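Local coordinates for protein agglutinin (Rhizoctonia solani, PDB 4G9N) that is a ricin-type beta-trefoil lectin that binds N-acetylgalactosamine and probably related galactose-type sugars, at residues Thr19-Trp24 against Gln45-Lys50. Numbering follows the deposited sequence.
Sequences TVLDLW and QKWRLK. With NGA (2-acetamido-2-deoxy-beta-D-galactopyranose), chain E.
Asp-22 meets Gln-45 and the bound N-acetylgalactosamine with one and the same carboxylate oxygen. OD2 of Asp-22 accepts NE2 of Gln-45 at 2.9 Å. The same Asp-22 OD2 also accepts O3 of the sugar NGA, modelled at 2.5 Å, a length so short as to be doubtful. The Gln-45 bond is nearly straight (168°), uses the anti lone pair of OD2 and runs close to the plane of the amide, which stands steeply to the carboxylate. Beyond CG the glutamine chain is extended, carrying its amide past CG2 of Val-20, which packs against CD of Gln-45 at 3.5 Å. Both amide ends are anchored further, NE2 by the backbone carbonyl of Lys-38 and OE1 by the backbone N of His-40, which probably helps to fix the carboxylate for the sugar. The other carboxylate oxygen, Asp-22 OD1, accepts O4 of NGA at 2.8 Å and also NE2 of Gln-35. This grip of an aspartate on O3 and O4 recalls ricin-type galactose sites; Gln-35 and Asn-44 also bond to the sugar. Separately, Trp-24 covers C6 with one ring face.

One layer deeper, the indole of Trp-47 donates from NE1 to the carbonyl O of Leu-21 (2.9 Å). The acceptor lies in the ring plane, whereas the indole nitrogen sits above the carbonyl plane. A water within hydrogen-bonding distance of this O and of the carbonyl O of Gln-45 links the two segments. Leu-21 turns its CG away from the backbone N (chi1 -166°), which lays CD2 over one indole face in a CH-pi contact; Leu-23 CB adds apolar packing at CH2.

Strands 20-23 and 47-50 run crosswise (104°): 20-23 pairs with 32-37, while strand 47-51 lies between 8-14 and 58-62, whose Leu-60 and Asn-62 also touch Trp-47.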
loop_
_atom_site.group_PDB
_atom_site.type_symbol
_atom_site.label_atom_id
_atom_site.label_comp_id
_atom_site.label_asym_id
_atom_site.label_seq_id
_atom_site.Cartn_x
_atom_site.Cartn_y
_atom_site.Cartn_z
ATOM N N THR B 19 8.268 -12.105 -14.790
ATOM C CA THR B 19 9.514 -11.399 -15.095
ATOM C C THR B 19 9.707 -10.242 -14.112
ATOM O O THR B 19 8.759 -9.834 -13.426
ATOM C CB THR B 19 9.621 -10.969 -16.581
ATOM O OG1 THR B 19 8.484 -10.184 -16.956
ATOM C CG2 THR B 19 9.688 -12.208 -17.480
ATOM N N VAL B 20 10.930 -9.738 -14.011
ATOM C CA VAL B 20 11.244 -8.785 -12.946
ATOM C C VAL B 20 11.620 -7.399 -13.460
ATOM O O VAL B 20 11.982 -7.231 -14.628
ATOM C CB VAL B 20 12.362 -9.314 -12.019
ATOM C CG1 VAL B 20 12.028 -10.744 -11.511
ATOM C CG2 VAL B 20 13.701 -9.280 -12.728
ATOM N N LEU B 21 11.523 -6.402 -12.590
ATOM C CA LEU B 21 11.831 -5.031 -12.990
ATOM C C LEU B 21 13.336 -4.903 -13.219
ATOM O O LEU B 21 14.140 -5.210 -12.334
ATOM C CB LEU B 21 11.373 -4.043 -11.917
ATOM C CG LEU B 21 11.314 -2.572 -12.330
ATOM C CD1 LEU B 21 10.090 -2.330 -13.209
ATOM C CD2 LEU B 21 11.298 -1.651 -11.106
ATOM N N ASP B 22 13.711 -4.426 -14.399
ATOM C CA ASP B 22 15.086 -4.535 -14.875
ATOM C C ASP B 22 15.569 -3.191 -15.450
ATOM O O ASP B 22 14.913 -2.594 -16.312
ATOM C CB ASP B 22 15.134 -5.659 -15.930
ATOM C CG ASP B 22 16.508 -5.803 -16.613
ATOM O OD1 ASP B 22 16.898 -4.897 -17.385
ATOM O OD2 ASP B 22 17.173 -6.853 -16.418
ATOM N N LEU B 23 16.695 -2.691 -14.954
ATOM C CA LEU B 23 17.305 -1.506 -15.562
ATOM C C LEU B 23 18.247 -1.922 -16.692
ATOM O O LEU B 23 19.253 -2.588 -16.454
ATOM C CB LEU B 23 18.063 -0.662 -14.535
ATOM C CG LEU B 23 18.695 0.633 -15.078
ATOM C CD1 LEU B 23 17.663 1.638 -15.557
ATOM C CD2 LEU B 23 19.608 1.267 -14.054
ATOM N N TRP B 24 17.904 -1.532 -17.919
ATOM C CA TRP B 24 18.705 -1.849 -19.110
ATOM C C TRP B 24 20.233 -1.744 -18.903
ATOM O O TRP B 24 20.782 -0.652 -18.711
ATOM C CB TRP B 24 18.253 -0.969 -20.276
ATOM C CG TRP B 24 18.756 -1.417 -21.606
ATOM C CD1 TRP B 24 18.200 -2.361 -22.422
ATOM C CD2 TRP B 24 19.921 -0.929 -22.285
ATOM N NE1 TRP B 24 18.949 -2.492 -23.567
ATOM C CE2 TRP B 24 20.011 -1.625 -23.508
ATOM C CE3 TRP B 24 20.892 0.029 -21.981
ATOM C CZ2 TRP B 24 21.039 -1.395 -24.425
ATOM C CZ3 TRP B 24 21.913 0.256 -22.891
ATOM C CH2 TRP B 24 21.976 -0.450 -24.099
ATOM N N GLN B 45 18.813 -5.747 -11.293
ATOM C CA GLN B 45 17.449 -6.228 -11.047
ATOM C C GLN B 45 17.064 -6.121 -9.564
ATOM O O GLN B 45 16.065 -6.696 -9.115
ATOM C CB GLN B 45 17.273 -7.658 -11.577
ATOM C CG GLN B 45 17.401 -7.762 -13.098
ATOM C CD GLN B 45 17.112 -9.161 -13.627
ATOM O OE1 GLN B 45 17.125 -10.132 -12.878
ATOM N NE2 GLN B 45 16.843 -9.262 -14.928
ATOM N N LYS B 46 17.863 -5.372 -8.816
ATOM C CA LYS B 46 17.584 -5.102 -7.410
ATOM C C LYS B 46 17.258 -3.624 -7.213
ATOM O O LYS B 46 17.860 -2.762 -7.854
ATOM C CB LYS B 46 18.780 -5.508 -6.543
ATOM C CG LYS B 46 19.096 -7.001 -6.617
ATOM C CD LYS B 46 20.313 -7.346 -5.771
ATOM C CE LYS B 46 20.536 -8.854 -5.746
ATOM N NZ LYS B 46 21.617 -9.274 -4.805
ATOM N N TRP B 47 16.310 -3.340 -6.321
ATOM C CA TRP B 47 15.797 -1.992 -6.148
ATOM C C TRP B 47 15.670 -1.661 -4.679
ATOM O O TRP B 47 15.123 -2.448 -3.918
ATOM C CB TRP B 47 14.431 -1.851 -6.833
ATOM C CG TRP B 47 14.499 -2.183 -8.278
ATOM C CD1 TRP B 47 14.350 -3.407 -8.843
ATOM C CD2 TRP B 47 14.782 -1.277 -9.348
ATOM N NE1 TRP B 47 14.509 -3.326 -10.198
ATOM C CE2 TRP B 47 14.778 -2.027 -10.536
ATOM C CE3 TRP B 47 15.038 0.099 -9.415
ATOM C CZ2 TRP B 47 15.014 -1.456 -11.780
ATOM C CZ3 TRP B 47 15.273 0.665 -10.654
ATOM C CH2 TRP B 47 15.256 -0.113 -11.821
ATOM N N ARG B 48 16.174 -0.498 -4.281
ATOM C CA ARG B 48 16.086 -0.070 -2.887
ATOM C C ARG B 48 14.821 0.744 -2.647
ATOM O O ARG B 48 14.615 1.763 -3.293
ATOM C CB ARG B 48 17.317 0.749 -2.481
ATOM C CG ARG B 48 18.633 0.134 -2.900
ATOM C CD ARG B 48 19.780 0.670 -2.072
ATOM N NE ARG B 48 21.044 -0.005 -2.379
ATOM C CZ ARG B 48 21.987 0.514 -3.158
ATOM N NH1 ARG B 48 21.810 1.717 -3.702
ATOM N NH2 ARG B 48 23.104 -0.163 -3.397
ATOM N N LEU B 49 13.986 0.280 -1.720
ATOM C CA LEU B 49 12.758 0.968 -1.331
ATOM C C LEU B 49 13.058 1.867 -0.145
ATOM O O LEU B 49 13.549 1.397 0.868
ATOM C CB LEU B 49 11.695 -0.054 -0.923
ATOM C CG LEU B 49 10.362 0.451 -0.369
ATOM C CD1 LEU B 49 9.638 1.286 -1.417
ATOM C CD2 LEU B 49 9.504 -0.725 0.057
ATOM N N LYS B 50 12.777 3.157 -0.270
ATOM C CA LYS B 50 13.087 4.096 0.801
ATOM C C LYS B 50 12.006 5.159 0.920
ATOM O O LYS B 50 11.536 5.694 -0.086
ATOM C CB LYS B 50 14.447 4.760 0.552
ATOM C CG LYS B 50 14.930 5.669 1.674
ATOM C CD LYS B 50 16.255 6.342 1.290
ATOM C CE LYS B 50 16.851 7.168 2.436
ATOM N NZ LYS B 50 15.972 8.320 2.772
HETATM C C1 NGA E . 22.147 -7.076 -19.681
HETATM C C2 NGA E . 21.514 -7.149 -18.297
HETATM C C3 NGA E . 20.038 -7.472 -18.432
HETATM C C4 NGA E . 19.372 -6.431 -19.332
HETATM C C5 NGA E . 20.104 -6.381 -20.668
HETATM C C6 NGA E . 19.583 -5.253 -21.543
HETATM C C7 NGA E . 22.958 -7.900 -16.509
HETATM C C8 NGA E . 23.434 -9.086 -15.714
HETATM N N2 NGA E . 22.171 -8.186 -17.536
HETATM O O1 NGA E . 23.500 -6.695 -19.552
HETATM O O3 NGA E . 19.453 -7.539 -17.152
HETATM O O4 NGA E . 19.365 -5.144 -18.748
HETATM O O5 NGA E . 21.476 -6.131 -20.479
HETATM O O6 NGA E . 18.212 -5.422 -21.814
HETATM O O7 NGA E . 23.275 -6.744 -16.215
HETATM O O HOH W 1 13.418 -6.658 -9.923
#